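Local coordinates for digeranylgeranylglycerophospholipid reductase (Sulfolobus acidocaldarius, PDB 4OPC), which reduces the double bonds of the geranylgeranyl chains of archaeal membrane lipid precursors, using one bound FAD per subunit, at residues T272-Y277 with E422-Y427; T293-H298 with N339-K344. All blocks are in the same frame, centred on the assembly; numbering follows the deposited sequence.

Contact 1 (T272-Y277 with E422-Y427); sequences TRRPLY and ELYLNY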
loop_
_atom_site.group_PDB
_atom_site.type_symbol
_atom_site.label_atom_id
_atom_site.label_comp_id
_atom_site.label_asym_id
_atom_site.label_seq_id
_atom_site.Cartn_x
_atom_site.Cartn_y
_atom_site.Cartn_z
ATOM N N THR A 272 1.091 6.256 3.433
ATOM C CA THR A 272 2.526 5.972 3.457
ATOM C C THR A 272 3.024 5.843 4.886
ATOM O O THR A 272 3.925 6.554 5.301
ATOM C CB THR A 272 3.334 7.090 2.769
ATOM O OG1 THR A 272 3.125 8.329 3.466
ATOM C CG2 THR A 272 2.931 7.268 1.302
ATOM N N ARG A 273 2.461 4.922 5.646
ATOM C CA ARG A 273 2.799 4.785 7.062
ATOM C C ARG A 273 2.688 3.337 7.523
ATOM O O ARG A 273 2.274 2.454 6.755
ATOM C CB ARG A 273 1.875 5.658 7.920
ATOM C CG ARG A 273 0.395 5.460 7.638
ATOM C CD ARG A 273 -0.437 5.877 8.863
ATOM N NE ARG A 273 -0.467 4.811 9.867
ATOM C CZ ARG A 273 -1.160 4.868 10.998
ATOM N NH1 ARG A 273 -1.196 3.817 11.819
ATOM N NH2 ARG A 273 -1.832 5.970 11.314
ATOM N N ARG A 274 3.069 3.101 8.779
ATOM C CA ARG A 274 2.825 1.833 9.459
ATOM C C ARG A 274 1.338 1.458 9.348
ATOM O O ARG A 274 0.485 2.325 9.144
ATOM C CB ARG A 274 3.233 1.974 10.925
ATOM C CG ARG A 274 2.394 2.993 11.668
ATOM C CD ARG A 274 3.193 3.718 12.760
ATOM N NE ARG A 274 2.343 4.708 13.417
ATOM C CZ ARG A 274 2.079 5.919 12.934
ATOM N NH1 ARG A 274 2.599 6.315 11.779
ATOM N NH2 ARG A 274 1.285 6.739 13.612
ATOM N N PRO A 275 1.009 0.166 9.478
ATOM C CA PRO A 275 -0.412 -0.188 9.332
ATOM C C PRO A 275 -1.271 0.327 10.486
ATOM O O PRO A 275 -0.760 0.858 11.477
ATOM C CB PRO A 275 -0.402 -1.723 9.313
ATOM C CG PRO A 275 0.907 -2.123 9.922
ATOM C CD PRO A 275 1.876 -1.005 9.689
ATOM N N LEU A 276 -2.590 0.184 10.349
ATOM C CA LEU A 276 -3.489 0.428 11.471
ATOM C C LEU A 276 -2.954 -0.301 12.692
ATOM O O LEU A 276 -2.569 -1.464 12.588
ATOM C CB LEU A 276 -4.862 -0.169 11.164
ATOM C CG LEU A 276 -6.021 0.607 10.548
ATOM C CD1 LEU A 276 -7.299 -0.215 10.740
ATOM C CD2 LEU A 276 -6.182 2.003 11.113
ATOM N N TYR A 277 -2.929 0.369 13.842
ATOM C CA TYR A 277 -2.373 -0.236 15.049
ATOM C C TYR A 277 -3.008 -1.584 15.367
ATOM O O TYR A 277 -2.308 -2.519 15.761
ATOM C CB TYR A 277 -2.482 0.711 16.236
ATOM C CG TYR A 277 -1.436 1.797 16.231
ATOM C CD1 TYR A 277 -0.089 1.482 16.102
ATOM C CD2 TYR A 277 -1.788 3.134 16.338
ATOM C CE1 TYR A 277 0.880 2.474 16.114
ATOM C CE2 TYR A 277 -0.819 4.132 16.344
ATOM C CZ TYR A 277 0.501 3.785 16.222
ATOM O OH TYR A 277 1.477 4.765 16.227
ATOM N N GLU A 422 11.790 -3.656 16.525
ATOM C CA GLU A 422 11.738 -4.476 17.732
ATOM C C GLU A 422 10.398 -4.360 18.463
ATOM O O GLU A 422 9.882 -5.357 18.962
ATOM C CB GLU A 422 12.900 -4.136 18.667
ATOM C CG GLU A 422 14.253 -4.550 18.120
ATOM C CD GLU A 422 15.405 -4.114 19.006
ATOM O OE1 GLU A 422 15.156 -3.402 20.003
ATOM O OE2 GLU A 422 16.560 -4.483 18.703
ATOM N N LEU A 423 9.845 -3.152 18.538
ATOM C CA LEU A 423 8.528 -2.976 19.133
ATOM C C LEU A 423 7.496 -3.787 18.363
ATOM O O LEU A 423 6.618 -4.410 18.960
ATOM C CB LEU A 423 8.104 -1.504 19.151
ATOM C CG LEU A 423 8.541 -0.677 20.358
ATOM C CD1 LEU A 423 8.175 0.776 20.149
ATOM C CD2 LEU A 423 7.885 -1.213 21.622
ATOM N N TYR A 424 7.589 -3.765 17.035
ATOM C CA TYR A 424 6.653 -4.528 16.216
ATOM C C TYR A 424 6.866 -6.033 16.295
ATOM O O TYR A 424 5.895 -6.791 16.229
ATOM C CB TYR A 424 6.640 -4.020 14.767
ATOM C CG TYR A 424 5.742 -2.828 14.619
ATOM C CD1 TYR A 424 6.093 -1.595 15.169
ATOM C CD2 TYR A 424 4.513 -2.939 13.981
ATOM C CE1 TYR A 424 5.267 -0.508 15.053
ATOM C CE2 TYR A 424 3.672 -1.851 13.859
ATOM C CZ TYR A 424 4.053 -0.633 14.397
ATOM O OH TYR A 424 3.213 0.449 14.283
ATOM N N LEU A 425 8.112 -6.468 16.453
ATOM C CA LEU A 425 8.391 -7.887 16.677
ATOM C C LEU A 425 7.845 -8.348 18.031
ATOM O O LEU A 425 7.665 -9.545 18.270
ATOM C CB LEU A 425 9.889 -8.181 16.549
ATOM C CG LEU A 425 10.457 -7.896 15.154
ATOM C CD1 LEU A 425 11.932 -8.256 15.065
ATOM C CD2 LEU A 425 9.658 -8.623 14.080
ATOM N N ASN A 426 7.558 -7.390 18.904
ATOM C CA ASN A 426 6.895 -7.670 20.175
ATOM C C ASN A 426 5.464 -7.137 20.189
ATOM O O ASN A 426 4.983 -6.631 21.205
ATOM C CB ASN A 426 7.694 -7.083 21.338
ATOM C CG ASN A 426 9.031 -7.768 21.527
ATOM O OD1 ASN A 426 9.094 -8.916 21.968
ATOM N ND2 ASN A 426 10.109 -7.068 21.194
ATOM N N TYR A 427 4.789 -7.252 19.049
ATOM C CA TYR A 427 3.401 -6.842 18.935
ATOM C C TYR A 427 2.564 -7.518 20.031
ATOM O O TYR A 427 2.769 -8.692 20.325
ATOM C CB TYR A 427 2.864 -7.198 17.540
ATOM C CG TYR A 427 1.494 -6.612 17.304
ATOM C CD1 TYR A 427 1.346 -5.328 16.783
ATOM C CD2 TYR A 427 0.348 -7.321 17.653
ATOM C CE1 TYR A 427 0.089 -4.771 16.604
ATOM C CE2 TYR A 427 -0.904 -6.775 17.483
ATOM C CZ TYR A 427 -1.033 -5.508 16.954
ATOM O OH TYR A 427 -2.286 -4.977 16.786
HETATM O O HOH W 1 0.906 -0.415 13.267
#
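The phenol of Y427 reaches across to the backbone of Y277 and donates from OH to Y277 O over 2.7 Å; its OH sits in the plane of that carbonyl, and Y277 O lies at the edge of the Y427 ring, in the ring plane. Y424, one turn earlier at the end of helix 410-425, sends its ring the same way, but across the contact its OH meets carbons, R274 CD and Y277 CE1 (both 3.6 Å), near the plane of the R274 guanidinium, and its polar partner is a water. The Y424 ring stands at about 89° to that guanidinium. The water, 2.7 Å from Y424 OH and in the plane of the ring, donates to P275 O, so this phenol is tied to the loop backbone through one bridging molecule. Within the loop R274 takes hold of Y277 side-on: NE (2.9 Å) and NH2 both donate to Y277 OH, which lies close to the guanidinium plane. With CG set between the backbone N and the carbonyl carbon (chi1 64°) and a bend at chi2, R274 folds back so that its guanidinium lies face to face with that of R273, CZ of one 3.9 Å above the plane of the other. Salt bridges from E176 to R273 and from D349 to R274 probably offset this pairing of like charges. D442 also bonds the Y277 hydroxyl, and W437 meets both Y424 and Y427 edge-to-face. The arrangement is buried tertiary packing, in which a helix C-terminus and the turn after it join the loop between strands 261-271 and 280-281 through tyrosine hydroxyls and one water.

Contact 2 (T293-H298 with N339-K344); sequences TVNPVH and NEYGAK. With PGT ((1S)-2-{[{[(2R)-2,3-dihydroxypropyl]oxy}(hydroxy)phosphoryl]oxy}-1-[(palmitoyloxy)methyl]ethyl stearate), chain C.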
loop_
_atom_site.group_PDB
_atom_site.type_symbol
_atom_site.label_atom_id
_atom_site.label_comp_id
_atom_site.label_asym_id
_atom_site.label_seq_id
_atom_site.Cartn_x
_atom_site.Cartn_y
_atom_site.Cartn_z
ATOM N N THR A 293 -1.821 -0.522 4.460
ATOM C CA THR A 293 -0.842 -1.584 4.181
ATOM C C THR A 293 0.319 -1.226 3.216
ATOM O O THR A 293 1.202 -2.038 2.951
ATOM C CB THR A 293 -1.550 -2.873 3.738
ATOM O OG1 THR A 293 -2.444 -2.581 2.653
ATOM C CG2 THR A 293 -2.356 -3.450 4.893
ATOM N N VAL A 294 0.360 0.003 2.750
ATOM C CA VAL A 294 1.296 0.388 1.705
ATOM C C VAL A 294 2.723 0.552 2.237
ATOM O O VAL A 294 2.927 1.068 3.346
ATOM C CB VAL A 294 0.825 1.704 1.102
ATOM C CG1 VAL A 294 1.787 2.200 0.028
ATOM C CG2 VAL A 294 -0.580 1.529 0.532
ATOM N N ASN A 295 3.707 0.111 1.454
ATOM C CA ASN A 295 5.119 0.342 1.780
ATOM C C ASN A 295 5.417 1.850 1.883
ATOM O O ASN A 295 5.223 2.592 0.918
ATOM C CB ASN A 295 5.994 -0.277 0.693
ATOM C CG ASN A 295 7.454 -0.258 1.043
ATOM O OD1 ASN A 295 8.079 0.811 1.128
ATOM N ND2 ASN A 295 8.024 -1.436 1.251
ATOM N N PRO A 296 5.869 2.323 3.055
ATOM C CA PRO A 296 6.028 3.778 3.214
ATOM C C PRO A 296 7.156 4.410 2.396
ATOM O O PRO A 296 7.130 5.623 2.183
ATOM C CB PRO A 296 6.323 3.946 4.718
ATOM C CG PRO A 296 5.703 2.723 5.345
ATOM C CD PRO A 296 5.904 1.615 4.348
ATOM N N VAL A 297 8.133 3.630 1.963
ATOM C CA VAL A 297 9.263 4.205 1.242
ATOM C C VAL A 297 9.052 4.207 -0.267
ATOM O O VAL A 297 9.382 5.185 -0.937
ATOM C CB VAL A 297 10.574 3.532 1.629
ATOM C CG1 VAL A 297 11.684 3.904 0.650
ATOM C CG2 VAL A 297 10.971 3.973 3.028
ATOM N N HIS A 298 8.492 3.136 -0.820
ATOM C CA HIS A 298 8.267 3.151 -2.263
ATOM C C HIS A 298 6.821 3.327 -2.709
ATOM O O HIS A 298 6.580 3.544 -3.884
ATOM C CB HIS A 298 8.966 1.991 -2.998
ATOM C CG HIS A 298 8.491 0.621 -2.621
ATOM N ND1 HIS A 298 7.164 0.250 -2.627
ATOM C CD2 HIS A 298 9.188 -0.492 -2.285
ATOM C CE1 HIS A 298 7.061 -1.024 -2.290
ATOM N NE2 HIS A 298 8.276 -1.497 -2.076
ATOM N N ASN A 339 4.070 -9.929 11.097
ATOM C CA ASN A 339 5.180 -10.809 10.735
ATOM C C ASN A 339 5.503 -10.770 9.239
ATOM O O ASN A 339 6.671 -10.765 8.847
ATOM C CB ASN A 339 4.900 -12.251 11.155
ATOM C CG ASN A 339 4.979 -12.453 12.657
ATOM O OD1 ASN A 339 5.567 -11.645 13.374
ATOM N ND2 ASN A 339 4.393 -13.543 13.138
ATOM N N GLU A 340 4.475 -10.734 8.397
ATOM C CA GLU A 340 4.694 -10.836 6.956
ATOM C C GLU A 340 5.102 -9.525 6.290
ATOM O O GLU A 340 5.748 -9.557 5.241
ATOM C CB GLU A 340 3.434 -11.374 6.254
ATOM C CG GLU A 340 3.020 -12.795 6.644
ATOM C CD GLU A 340 3.992 -13.866 6.168
ATOM O OE1 GLU A 340 4.869 -13.564 5.332
ATOM O OE2 GLU A 340 3.872 -15.018 6.630
ATOM N N TYR A 341 4.709 -8.387 6.863
ATOM C CA TYR A 341 4.957 -7.096 6.221
ATOM C C TYR A 341 4.932 -5.898 7.171
ATOM O O TYR A 341 5.688 -4.940 6.972
ATOM C CB TYR A 341 3.944 -6.861 5.095
ATOM C CG TYR A 341 4.447 -5.984 3.974
ATOM C CD1 TYR A 341 5.151 -6.530 2.909
ATOM C CD2 TYR A 341 4.215 -4.610 3.972
ATOM C CE1 TYR A 341 5.608 -5.738 1.865
ATOM C CE2 TYR A 341 4.666 -3.809 2.939
ATOM C CZ TYR A 341 5.370 -4.375 1.887
ATOM O OH TYR A 341 5.826 -3.599 0.843
ATOM N N GLY A 342 4.075 -5.927 8.188
ATOM C CA GLY A 342 3.830 -4.746 9.001
ATOM C C GLY A 342 5.004 -4.234 9.823
ATOM O O GLY A 342 5.166 -3.023 9.966
ATOM N N ALA A 343 5.830 -5.132 10.350
ATOM C CA ALA A 343 6.990 -4.713 11.136
ATOM C C ALA A 343 7.971 -3.979 10.234
ATOM O O ALA A 343 8.515 -2.928 10.599
ATOM C CB ALA A 343 7.654 -5.915 11.790
ATOM N N LYS A 344 8.195 -4.528 9.049
ATOM C CA LYS A 344 8.995 -3.847 8.036
ATOM C C LYS A 344 8.428 -2.474 7.690
ATOM O O LYS A 344 9.174 -1.500 7.569
ATOM C CB LYS A 344 9.070 -4.696 6.769
ATOM C CG LYS A 344 9.397 -3.873 5.537
ATOM C CD LYS A 344 9.645 -4.737 4.362
ATOM C CE LYS A 344 8.423 -5.540 4.012
ATOM N NZ LYS A 344 8.768 -6.343 2.833
HETATM C C48 PGT C . 9.037 8.932 -0.295
HETATM C C47 PGT C . 7.817 8.354 0.394
HETATM C C46 PGT C . 6.622 8.460 -0.530
HETATM C C45 PGT C . 6.938 7.772 -1.844
HETATM C C44 PGT C . 5.667 7.294 -2.514
HETATM C C43 PGT C . 5.333 8.190 -3.692
HETATM C C42 PGT C . 3.978 7.790 -4.231
HETATM C C41 PGT C . 4.110 6.411 -4.827
HETATM C C40 PGT C . 3.086 6.211 -5.917
HETATM C C39 PGT C . 3.670 5.224 -6.902
HETATM C C38 PGT C . 4.027 3.947 -6.183
HETATM C C37 PGT C . 4.766 3.043 -7.140
HETATM C C36 PGT C . 5.020 1.729 -6.441
HETATM C C35 PGT C . 6.033 0.907 -7.203
HETATM C C34 PGT C . 6.212 -0.423 -6.497
HETATM C C33 PGT C . 7.433 -1.162 -7.000
HETATM C C32 PGT C . 7.180 -2.656 -7.052
HETATM C C31 PGT C . 7.328 -3.321 -5.693
HETATM O O31 PGT C . 6.403 -3.998 -5.284
HETATM O O2 PGT C . 8.492 -3.166 -4.898
HETATM C C2 PGT C . 9.425 -4.230 -4.910
HETATM C C1 PGT C . 9.047 -5.370 -3.986
HETATM O O3P PGT C . 7.721 -5.388 -3.495
HETATM P P PGT C . 7.500 -5.251 -1.931
HETATM O O1P PGT C . 8.487 -4.193 -1.491
HETATM O O2P PGT C . 6.079 -4.827 -1.594
HETATM O O4P PGT C . 7.807 -6.600 -1.142
HETATM C C4 PGT C . 8.511 -7.682 -1.718
HETATM C C5 PGT C . 8.766 -8.770 -0.700
HETATM O O5 PGT C . 8.188 -9.975 -1.146
HETATM C C6 PGT C . 8.168 -8.370 0.628
HETATM O O6 PGT C . 7.023 -9.137 0.920
HETATM C C3 PGT C . 10.787 -3.788 -4.404
HETATM O O3 PGT C . 11.415 -2.842 -5.235
HETATM C C11 PGT C . 12.198 -1.923 -4.510
HETATM O O11 PGT C . 12.929 -2.318 -3.624
HETATM C C12 PGT C . 12.121 -0.444 -4.828
HETATM C C13 PGT C . 13.337 0.281 -4.291
HETATM C C14 PGT C . 13.210 1.757 -4.607
HETATM C C15 PGT C . 12.676 2.506 -3.405
HETATM C C16 PGT C . 12.681 3.997 -3.672
HETATM C C17 PGT C . 13.364 4.697 -2.518
HETATM C C18 PGT C . 13.674 6.134 -2.877
HETATM C C19 PGT C . 14.617 6.725 -1.848
HETATM C C20 PGT C . 16.005 6.129 -1.984
HETATM C C21 PGT C . 17.012 7.234 -2.235
HETATM C C22 PGT C . 18.351 6.881 -1.624
HETATM C C23 PGT C . 19.108 8.161 -1.341
HETATM C C24 PGT C . 20.321 7.874 -0.484
HETATM C C25 PGT C . 20.303 8.763 0.741
HETATM C C26 PGT C . 20.425 7.915 1.990
#
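The phosphate end of the lipid pocket is built here, where N295 and H298 of the loop before helix 302-322 meet Y341 of helix 332-357 around the phosphate of the bound phospholipid PGT. N295 ND2 donates to Y341 OH over 3.1 Å, at 161° and exactly in the plane of its amide, which is turned 73° from the tyrosine ring. Y341 OH in turn donates to O2P of the lipid at 2.7 Å, while H298 NE2 gives a nearly straight bond to O1P at 2.8 Å, with O1P at the edge of the imidazole. O1P and O2P are thus held by side chains from different parts of the fold, and H56 NE2 adds another hydrogen bond to the lipid. CG of N295 lies opposite the backbone N (chi1 -172°), which brings the amide over one imidazole face with CG 3.4 Å above the centre of the H298 ring. At its other end, OD1 accepts from V297 N (2.9 Å), an Asx turn, and from H298 N (3.1 Å) as well, well above the carbonyl plane, which makes the wider Asx motif. Replacing N295 by an alanine would probably release the loop amides of V297 and H298 from their shared acceptor, uncover one face of the imidazole and leave Y341 OH without the donor that helps position it. H298 is steadied further through ND1, bonded to G300 N. K344 lays CE over one face of the Y341 ring, toward its rim, 3.5 Å above the plane, and bonds through NZ to E382 O. The arrangement is that of a lipid headgroup site, with first-shell histidine and tyrosine donors probably held in place by a second-shell asparagine in an Asx motif.

Overall arrangement
Both contacts are buried, their centres about 9 Å apart, and each sets a loop against a helix. They touch directly: T272 O and R273 O pack on the ring of P296, loop to loop, while A343 CB meets Y424 CB and G342 O meets P275 CD, so helix 332-357, which supplies half of contact 2, also lies against both sides of contact 1. Contact 2 is the nearer to the chain centre and faces the bound lipid, with Y341 OH and H298 NE2 turned to a phosphate. Contact 1 lies farther out, toward the C-terminal helices; its arginines are paired with carboxylates, and its hydroxyls are engaged by protein groups and a water. A tyrosine hydroxyl bridges the segments in each.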